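Local coordinates for protein aminopentol aminotransferase (Sphingopyxis macrogoltabida, PDB 6HBS) that transfers the amino group of aminopentol, the hydrolysed form of the mycotoxin fumonisin B1, to pyruvate with the help of pyridoxal 5'-phosphate, at residues A[339-351]-A[371-383]. Numbering follows the deposited sequence.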
ATOM      1  N   THR A 339     -27.338 -14.728  -2.120  1.00 21.91           N
ATOM      2  CA  THR A 339     -27.673 -13.314  -2.207  1.00 21.35           C
ATOM      3  C   THR A 339     -26.560 -12.538  -2.907  1.00 20.73           C
ATOM      4  O   THR A 339     -25.420 -12.982  -2.990  1.00 21.57           O
ATOM      5  CB  THR A 339     -27.975 -12.736  -0.817  1.00 22.02           C
ATOM      6  OG1 THR A 339     -26.847 -12.883   0.050  1.00 20.86           O
ATOM      7  CG2 THR A 339     -29.185 -13.412  -0.199  1.00 23.11           C
ATOM      8  N   GLY A 340     -26.938 -11.353  -3.371  1.00 21.01           N
ATOM      9  CA  GLY A 340     -26.149 -10.519  -4.220  1.00 22.58           C
ATOM     10  C   GLY A 340     -25.995 -11.117  -5.611  1.00 22.09           C
ATOM     11  O   GLY A 340     -26.536 -12.170  -5.934  1.00 20.92           O
ATOM     12  N   PRO A 341     -25.202 -10.464  -6.473  1.00 20.56           N
ATOM     13  CA  PRO A 341     -25.016 -10.931  -7.842  1.00 20.84           C
ATOM     14  C   PRO A 341     -24.419 -12.347  -7.829  1.00 20.04           C
ATOM     15  O   PRO A 341     -23.566 -12.648  -7.001  1.00 19.42           O
ATOM     16  CB  PRO A 341     -24.015  -9.927  -8.442  1.00 20.56           C
ATOM     17  CG  PRO A 341     -23.992  -8.781  -7.470  1.00 22.00           C
ATOM     18  CD  PRO A 341     -24.297  -9.366  -6.110  1.00 20.05           C
ATOM     19  N   ALA A 342     -24.831 -13.189  -8.780  1.00 19.59           N
ATOM     20  CA  ALA A 342     -24.344 -14.566  -8.853  1.00 21.01           C
ATOM     21  C   ALA A 342     -22.823 -14.602  -9.064  1.00 19.64           C
ATOM     22  O   ALA A 342     -22.187 -15.570  -8.653  1.00 20.15           O
ATOM     23  CB  ALA A 342     -25.037 -15.329  -9.959  1.00 20.97           C
ATOM     24  N   GLN A 343     -22.254 -13.565  -9.694  1.00 21.48           N
ATOM     25  CA  GLN A 343     -20.775 -13.486  -9.937  1.00 19.56           C
ATOM     26  C   GLN A 343     -19.988 -13.048  -8.674  1.00 21.06           C
ATOM     27  O   GLN A 343     -18.734 -13.071  -8.689  1.00 18.93           O
ATOM     28  CB  GLN A 343     -20.483 -12.557 -11.125  1.00 18.67           C
ATOM     29  CG  GLN A 343     -20.788 -11.072 -10.923  1.00 20.60           C
ATOM     30  CD  GLN A 343     -22.164 -10.623 -11.354  1.00 20.87           C
ATOM     31  OE1 GLN A 343     -23.119 -11.381 -11.232  1.00 21.13           O
ATOM     32  NE2 GLN A 343     -22.282  -9.391 -11.845  1.00 19.27           N
ATOM     33  N   MET A 344     -20.672 -12.554  -7.630  1.00 19.25           N
ATOM     34  CA  MET A 344     -20.043 -12.229  -6.340  1.00 21.06           C
ATOM     35  C   MET A 344     -20.966 -12.697  -5.231  1.00 19.36           C
ATOM     36  O   MET A 344     -21.497 -11.876  -4.488  1.00 18.85           O
ATOM     37  CB  MET A 344     -19.814 -10.725  -6.161  1.00 21.29           C
ATOM     38  CG  MET A 344     -18.806 -10.169  -7.104  1.00 24.90           C
ATOM     39  SD  MET A 344     -18.466  -8.390  -6.873  1.00 24.33           S
ATOM     40  CE  MET A 344     -18.203  -8.210  -5.115  1.00 25.80           C
ATOM     41  N   PRO A 345     -21.190 -14.021  -5.103  1.00 18.65           N
ATOM     42  CA  PRO A 345     -22.284 -14.524  -4.281  1.00 18.27           C
ATOM     43  C   PRO A 345     -21.948 -14.699  -2.809  1.00 18.19           C
ATOM     44  O   PRO A 345     -20.816 -15.019  -2.438  1.00 18.31           O
ATOM     45  CB  PRO A 345     -22.600 -15.888  -4.951  1.00 18.32           C
ATOM     46  CG  PRO A 345     -21.263 -16.366  -5.451  1.00 19.87           C
ATOM     47  CD  PRO A 345     -20.509 -15.099  -5.843  1.00 19.03           C
ATOM     48  N   GLN A 346     -22.956 -14.443  -1.980  1.00 19.59           N
ATOM     49  CA  GLN A 346     -22.949 -14.819  -0.575  1.00 19.91           C
ATOM     50  C   GLN A 346     -23.887 -16.030  -0.475  1.00 19.92           C
ATOM     51  O   GLN A 346     -25.040 -15.968  -0.918  1.00 20.69           O
ATOM     52  CB  GLN A 346     -23.428 -13.644   0.274  1.00 20.31           C
ATOM     53  CG  GLN A 346     -23.354 -13.856   1.774  1.00 20.78           C
ATOM     54  CD  GLN A 346     -21.991 -13.502   2.315  1.00 23.12           C
ATOM     55  OE1 GLN A 346     -21.021 -14.215   2.053  1.00 20.81           O
ATOM     56  NE2 GLN A 346     -21.919 -12.401   3.067  1.00 20.75           N
ATOM     57  N   ILE A 347     -23.377 -17.126   0.060  1.00 20.11           N
ATOM     58  CA  ILE A 347     -24.097 -18.404   0.058  1.00 22.48           C
ATOM     59  C   ILE A 347     -24.155 -18.894   1.507  1.00 19.97           C
ATOM     60  O   ILE A 347     -23.220 -19.460   2.020  1.00 20.00           O
ATOM     61  CB  ILE A 347     -23.429 -19.419  -0.894  1.00 21.47           C
ATOM     62  CG1 ILE A 347     -23.349 -18.885  -2.327  1.00 23.19           C
ATOM     63  CG2 ILE A 347     -24.171 -20.752  -0.838  1.00 23.31           C
ATOM     64  CD1 ILE A 347     -22.561 -19.776  -3.304  1.00 23.12           C
ATOM     65  N   PHE A 348     -25.266 -18.570   2.164  1.00 20.48           N
ATOM     66  CA  PHE A 348     -25.550 -18.963   3.504  1.00 20.69           C
ATOM     67  C   PHE A 348     -26.681 -20.011   3.532  1.00 22.10           C
ATOM     68  O   PHE A 348     -27.377 -20.229   2.526  1.00 22.40           O
ATOM     69  CB  PHE A 348     -26.018 -17.744   4.308  1.00 21.60           C
ATOM     70  CG  PHE A 348     -24.985 -16.686   4.630  1.00 23.46           C
ATOM     71  CD1 PHE A 348     -23.642 -16.833   4.311  1.00 23.15           C
ATOM     72  CD2 PHE A 348     -25.375 -15.522   5.283  1.00 24.55           C
ATOM     73  CE1 PHE A 348     -22.719 -15.838   4.619  1.00 23.70           C
ATOM     74  CE2 PHE A 348     -24.454 -14.521   5.565  1.00 24.79           C
ATOM     75  CZ  PHE A 348     -23.126 -14.690   5.253  1.00 24.98           C
ATOM     76  N   PHE A 349     -26.866 -20.624   4.703  1.00 23.20           N
ATOM     77  CA  PHE A 349     -28.011 -21.490   4.978  1.00 23.83           C
ATOM     78  C   PHE A 349     -29.128 -20.711   5.697  1.00 26.36           C
ATOM     79  O   PHE A 349     -28.877 -19.943   6.631  1.00 23.95           O
ATOM     80  CB  PHE A 349     -27.537 -22.701   5.773  1.00 23.85           C
ATOM     81  CG  PHE A 349     -26.817 -23.711   4.924  1.00 23.90           C
ATOM     82  CD1 PHE A 349     -25.497 -23.510   4.546  1.00 24.36           C
ATOM     83  CD2 PHE A 349     -27.456 -24.860   4.497  1.00 26.09           C
ATOM     84  CE1 PHE A 349     -24.832 -24.414   3.732  1.00 24.67           C
ATOM     85  CE2 PHE A 349     -26.787 -25.768   3.684  1.00 26.48           C
ATOM     86  CZ  PHE A 349     -25.481 -25.543   3.299  1.00 24.56           C
ATOM     87  N   ALA A 350     -30.382 -20.935   5.286  1.00 27.97           N
ATOM     88  CA  ALA A 350     -31.529 -20.407   6.057  1.00 29.90           C
ATOM     89  C   ALA A 350     -31.518 -21.059   7.448  1.00 30.87           C
ATOM     90  O   ALA A 350     -31.092 -22.173   7.578  1.00 31.65           O
ATOM     91  CB  ALA A 350     -32.832 -20.662   5.326  1.00 30.99           C
ATOM     92  N   ASP A 351     -31.920 -20.314   8.485  1.00 34.54           N
ATOM     93  CA  ASP A 351     -32.114 -20.848   9.871  1.00 35.29           C
ATOM     94  C   ASP A 351     -30.813 -21.432  10.419  1.00 34.41           C
ATOM     95  O   ASP A 351     -30.822 -22.527  11.025  1.00 30.71           O
ATOM     96  CB  ASP A 351     -33.201 -21.930   9.917  1.00 40.10           C
ATOM     97  CG  ASP A 351     -34.500 -21.481   9.283  1.00 44.37           C
ATOM     98  OD1 ASP A 351     -34.958 -20.389   9.654  1.00 47.29           O
ATOM     99  OD2 ASP A 351     -35.011 -22.204   8.385  1.00 47.83           O
ATOM    100  N   TYR A 371     -13.008 -24.557  -2.839  1.00 19.68           N
ATOM    101  CA  TYR A 371     -12.856 -23.574  -1.786  1.00 18.76           C
ATOM    102  C   TYR A 371     -14.019 -22.589  -1.890  1.00 18.11           C
ATOM    103  O   TYR A 371     -14.033 -21.733  -2.759  1.00 19.17           O
ATOM    104  CB  TYR A 371     -11.510 -22.846  -1.895  1.00 20.06           C
ATOM    105  CG  TYR A 371     -11.073 -22.085  -0.662  1.00 19.31           C
ATOM    106  CD1 TYR A 371     -11.771 -20.971  -0.207  1.00 20.33           C
ATOM    107  CD2 TYR A 371      -9.938 -22.466   0.044  1.00 20.25           C
ATOM    108  CE1 TYR A 371     -11.356 -20.264   0.922  1.00 20.29           C
ATOM    109  CE2 TYR A 371      -9.505 -21.767   1.168  1.00 20.47           C
ATOM    110  CZ  TYR A 371     -10.215 -20.658   1.602  1.00 19.26           C
ATOM    111  OH  TYR A 371      -9.787 -19.986   2.696  1.00 19.84           O
ATOM    112  N   VAL A 372     -14.942 -22.691  -0.940  1.00 19.30           N
ATOM    113  CA  VAL A 372     -16.035 -21.754  -0.770  1.00 19.52           C
ATOM    114  C   VAL A 372     -16.007 -21.244   0.679  1.00 19.98           C
ATOM    115  O   VAL A 372     -15.391 -21.849   1.563  1.00 21.30           O
ATOM    116  CB  VAL A 372     -17.394 -22.404  -1.080  1.00 21.14           C
ATOM    117  CG1 VAL A 372     -17.571 -22.667  -2.556  1.00 23.08           C
ATOM    118  CG2 VAL A 372     -17.625 -23.662  -0.251  1.00 21.42           C
ATOM    119  N   HIS A 373     -16.687 -20.126   0.921  1.00 20.35           N
ATOM    120  CA  HIS A 373     -16.513 -19.378   2.145  1.00 20.97           C
ATOM    121  C   HIS A 373     -17.834 -19.263   2.878  1.00 20.70           C
ATOM    122  O   HIS A 373     -18.818 -18.846   2.282  1.00 21.04           O
ATOM    123  CB  HIS A 373     -15.909 -18.003   1.856  1.00 21.87           C
ATOM    124  CG  HIS A 373     -15.242 -17.374   3.041  1.00 23.70           C
ATOM    125  ND1 HIS A 373     -15.911 -17.060   4.210  1.00 22.51           N
ATOM    126  CD2 HIS A 373     -13.977 -16.930   3.205  1.00 25.44           C
ATOM    127  CE1 HIS A 373     -15.065 -16.527   5.067  1.00 22.51           C
ATOM    128  NE2 HIS A 373     -13.863 -16.440   4.478  1.00 23.35           N
ATOM    129  N   PRO A 374     -17.895 -19.634   4.178  1.00 21.70           N
ATOM    130  CA  PRO A 374     -19.148 -19.589   4.924  1.00 23.00           C
ATOM    131  C   PRO A 374     -19.579 -18.229   5.491  1.00 24.46           C
ATOM    132  O   PRO A 374     -20.728 -18.156   5.953  1.00 22.56           O
ATOM    133  CB  PRO A 374     -18.857 -20.545   6.091  1.00 22.48           C
ATOM    134  CG  PRO A 374     -17.410 -20.359   6.352  1.00 21.24           C
ATOM    135  CD  PRO A 374     -16.810 -20.231   4.974  1.00 21.66           C
ATOM    136  N   TYR A 375     -18.719 -17.176   5.445  1.00 23.22           N
ATOM    137  CA  TYR A 375     -19.166 -15.856   5.994  1.00 23.39           C
ATOM    138  C   TYR A 375     -18.832 -14.646   5.095  1.00 22.77           C
ATOM    139  O   TYR A 375     -19.387 -13.567   5.309  1.00 23.81           O
ATOM    140  CB  TYR A 375     -18.724 -15.704   7.461  1.00 24.10           C
ATOM    141  CG  TYR A 375     -17.257 -15.511   7.719  1.00 25.19           C
ATOM    142  CD1 TYR A 375     -16.615 -14.321   7.381  1.00 28.29           C
ATOM    143  CD2 TYR A 375     -16.507 -16.498   8.334  1.00 26.64           C
ATOM    144  CE1 TYR A 375     -15.261 -14.118   7.632  1.00 28.22           C
ATOM    145  CE2 TYR A 375     -15.148 -16.319   8.578  1.00 29.81           C
ATOM    146  CZ  TYR A 375     -14.528 -15.120   8.243  1.00 29.49           C
ATOM    147  OH  TYR A 375     -13.197 -14.949   8.466  1.00 29.66           O
ATOM    148  N   HIS A 376     -17.981 -14.812   4.083  1.00 20.13           N
ATOM    149  CA  HIS A 376     -17.521 -13.729   3.219  1.00 19.42           C
ATOM    150  C   HIS A 376     -18.004 -14.009   1.809  1.00 18.62           C
ATOM    151  O   HIS A 376     -17.982 -15.168   1.356  1.00 20.44           O
ATOM    152  CB  HIS A 376     -15.989 -13.613   3.254  1.00 20.11           C
ATOM    153  CG  HIS A 376     -15.401 -12.403   2.590  1.00 20.84           C
ATOM    154  ND1 HIS A 376     -15.427 -12.217   1.213  1.00 20.45           N
ATOM    155  CD2 HIS A 376     -14.714 -11.348   3.110  1.00 21.87           C
ATOM    156  CE1 HIS A 376     -14.815 -11.082   0.909  1.00 21.03           C
ATOM    157  NE2 HIS A 376     -14.357 -10.523   2.073  1.00 20.97           N
ATOM    158  N   ASN A 377     -18.375 -12.959   1.079  1.00 17.52           N
ATOM    159  CA  ASN A 377     -18.824 -13.170  -0.274  1.00 18.64           C
ATOM    160  C   ASN A 377     -17.691 -13.767  -1.107  1.00 18.61           C
ATOM    161  O   ASN A 377     -16.501 -13.551  -0.828  1.00 17.63           O
ATOM    162  CB  ASN A 377     -19.362 -11.923  -0.978  1.00 20.32           C
ATOM    163  CG  ASN A 377     -18.281 -10.928  -1.338  1.00 20.94           C
ATOM    164  OD1 ASN A 377     -17.915 -10.101  -0.513  1.00 21.58           O
ATOM    165  ND2 ASN A 377     -17.750 -11.014  -2.559  1.00 18.77           N
ATOM    166  N   MET A 378     -18.110 -14.536  -2.126  1.00 18.72           N
ATOM    167  CA  MET A 378     -17.223 -15.163  -3.080  1.00 17.61           C
ATOM    168  C   MET A 378     -17.181 -14.349  -4.363  1.00 16.09           C
ATOM    169  O   MET A 378     -17.800 -13.292  -4.471  1.00 17.16           O
ATOM    170  CB  MET A 378     -17.680 -16.610  -3.293  1.00 18.18           C
ATOM    171  CG  MET A 378     -17.308 -17.427  -2.096  1.00 19.12           C
ATOM    172  SD  MET A 378     -18.200 -18.982  -1.958  1.00 22.58           S
ATOM    173  CE  MET A 378     -19.733 -18.402  -1.239  1.00 24.04           C
ATOM    174  N   PHE A 379     -16.383 -14.830  -5.313  1.00 16.02           N
ATOM    175  CA  PHE A 379     -16.135 -14.173  -6.561  1.00 17.03           C
ATOM    176  C   PHE A 379     -15.985 -15.215  -7.676  1.00 17.18           C
ATOM    177  O   PHE A 379     -15.405 -16.280  -7.461  1.00 18.14           O
ATOM    178  CB  PHE A 379     -14.822 -13.387  -6.516  1.00 16.51           C
ATOM    179  CG  PHE A 379     -14.725 -12.291  -5.481  1.00 16.79           C
ATOM    180  CD1 PHE A 379     -14.429 -12.574  -4.158  1.00 16.97           C
ATOM    181  CD2 PHE A 379     -14.976 -10.975  -5.834  1.00 18.29           C
ATOM    182  CE1 PHE A 379     -14.314 -11.547  -3.233  1.00 17.07           C
ATOM    183  CE2 PHE A 379     -14.881  -9.950  -4.901  1.00 18.04           C
ATOM    184  CZ  PHE A 379     -14.516 -10.236  -3.615  1.00 17.02           C
ATOM    185  N   LEU A 380     -16.478 -14.865  -8.860  1.00 17.53           N
ATOM    186  CA  LEU A 380     -16.190 -15.615 -10.080  1.00 18.18           C
ATOM    187  C   LEU A 380     -15.098 -14.892 -10.872  1.00 17.92           C
ATOM    188  O   LEU A 380     -15.049 -13.666 -10.919  1.00 18.79           O
ATOM    189  CB  LEU A 380     -17.456 -15.771 -10.930  1.00 18.71           C
ATOM    190  CG  LEU A 380     -18.276 -17.033 -10.671  1.00 19.50           C
ATOM    191  CD1 LEU A 380     -17.539 -18.283 -11.097  1.00 20.15           C
ATOM    192  CD2 LEU A 380     -18.709 -17.128  -9.216  1.00 20.81           C
ATOM    193  N   SER A 381     -14.263 -15.699 -11.544  1.00 18.33           N
ATOM    194  CA  SER A 381     -13.266 -15.255 -12.512  1.00 18.01           C
ATOM    195  C   SER A 381     -13.702 -15.680 -13.923  1.00 18.72           C
ATOM    196  O   SER A 381     -14.433 -16.687 -14.096  1.00 18.78           O
ATOM    197  CB  SER A 381     -11.899 -15.832 -12.173  1.00 18.94           C
ATOM    198  OG  SER A 381     -11.709 -17.140 -12.730  1.00 19.52           O
ATOM    199  N   ALA A 382     -13.194 -14.975 -14.935  1.00 17.95           N
ATOM    200  CA  ALA A 382     -13.370 -15.389 -16.334  1.00 19.79           C
ATOM    201  C   ALA A 382     -12.618 -16.697 -16.637  1.00 20.49           C
ATOM    202  O   ALA A 382     -12.838 -17.253 -17.730  1.00 22.81           O
ATOM    203  CB  ALA A 382     -12.927 -14.294 -17.281  1.00 19.14           C
ATOM    204  N   ALA A 383     -11.766 -17.204 -15.727  1.00 18.45           N
ATOM    205  CA  ALA A 383     -11.069 -18.460 -15.942  1.00 19.44           C
ATOM    206  C   ALA A 383     -11.849 -19.663 -15.407  1.00 20.43           C
ATOM    207  O   ALA A 383     -11.437 -20.779 -15.668  1.00 20.45           O
ATOM    208  CB  ALA A 383      -9.704 -18.432 -15.314  1.00 19.61           C
TER
HETATM  209  O   HOH W   1     -20.890 -17.012   1.647  1.00 20.98           O
HETATM  210  O   HOH W   2     -20.867 -20.763   1.698  1.00 22.75           O
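Two waters bridge His373 O to the backbone of Ile347: the first lies 2.8 Å from His373 O and within hydrogen-bonding distance of Gln346 OE1, and accepts from Ile347 N; the second donates to both His373 O and Ile347 O. Further along, the backbones pair directly. Met378 N reaches Pro345 O at 2.8 Å, almost straight at 177°, and Leu380 N reaches Gln343 O at 2.9 Å. Between these bonds, Met344 CA approaches Met378 O in a CA-H...O contact. Gln346 CG stands anti to the backbone N (chi1 -175°), over one face of the Phe348 ring, toward its rim; the bend at chi2 (86°) turns the amide toward 371-383, OE1 resting against the His376-Asn377 peptide, while NE2 donates to Glu203 O. Shortening Gln346 to an alanine would probably leave Glu203 O without this donor and the first water without one of its partners, and take the CG contact from the Phe348 ring. Met378 crosses Ile347 at about a right angle, with CE 3.8 Å from Ile347 CD1, and its sulfur weakly accepts from His373 N. Met344 makes an oblique Met-aromatic contact with Phe379, while Asn377 ND2 lies above one face of that ring and donates to Met378 O. This buried junction joins the two-stranded antiparallel sheet of 336-339 and 346-349 to a loop beside the pyridoxal-phosphate site of a class-III aminotransferase.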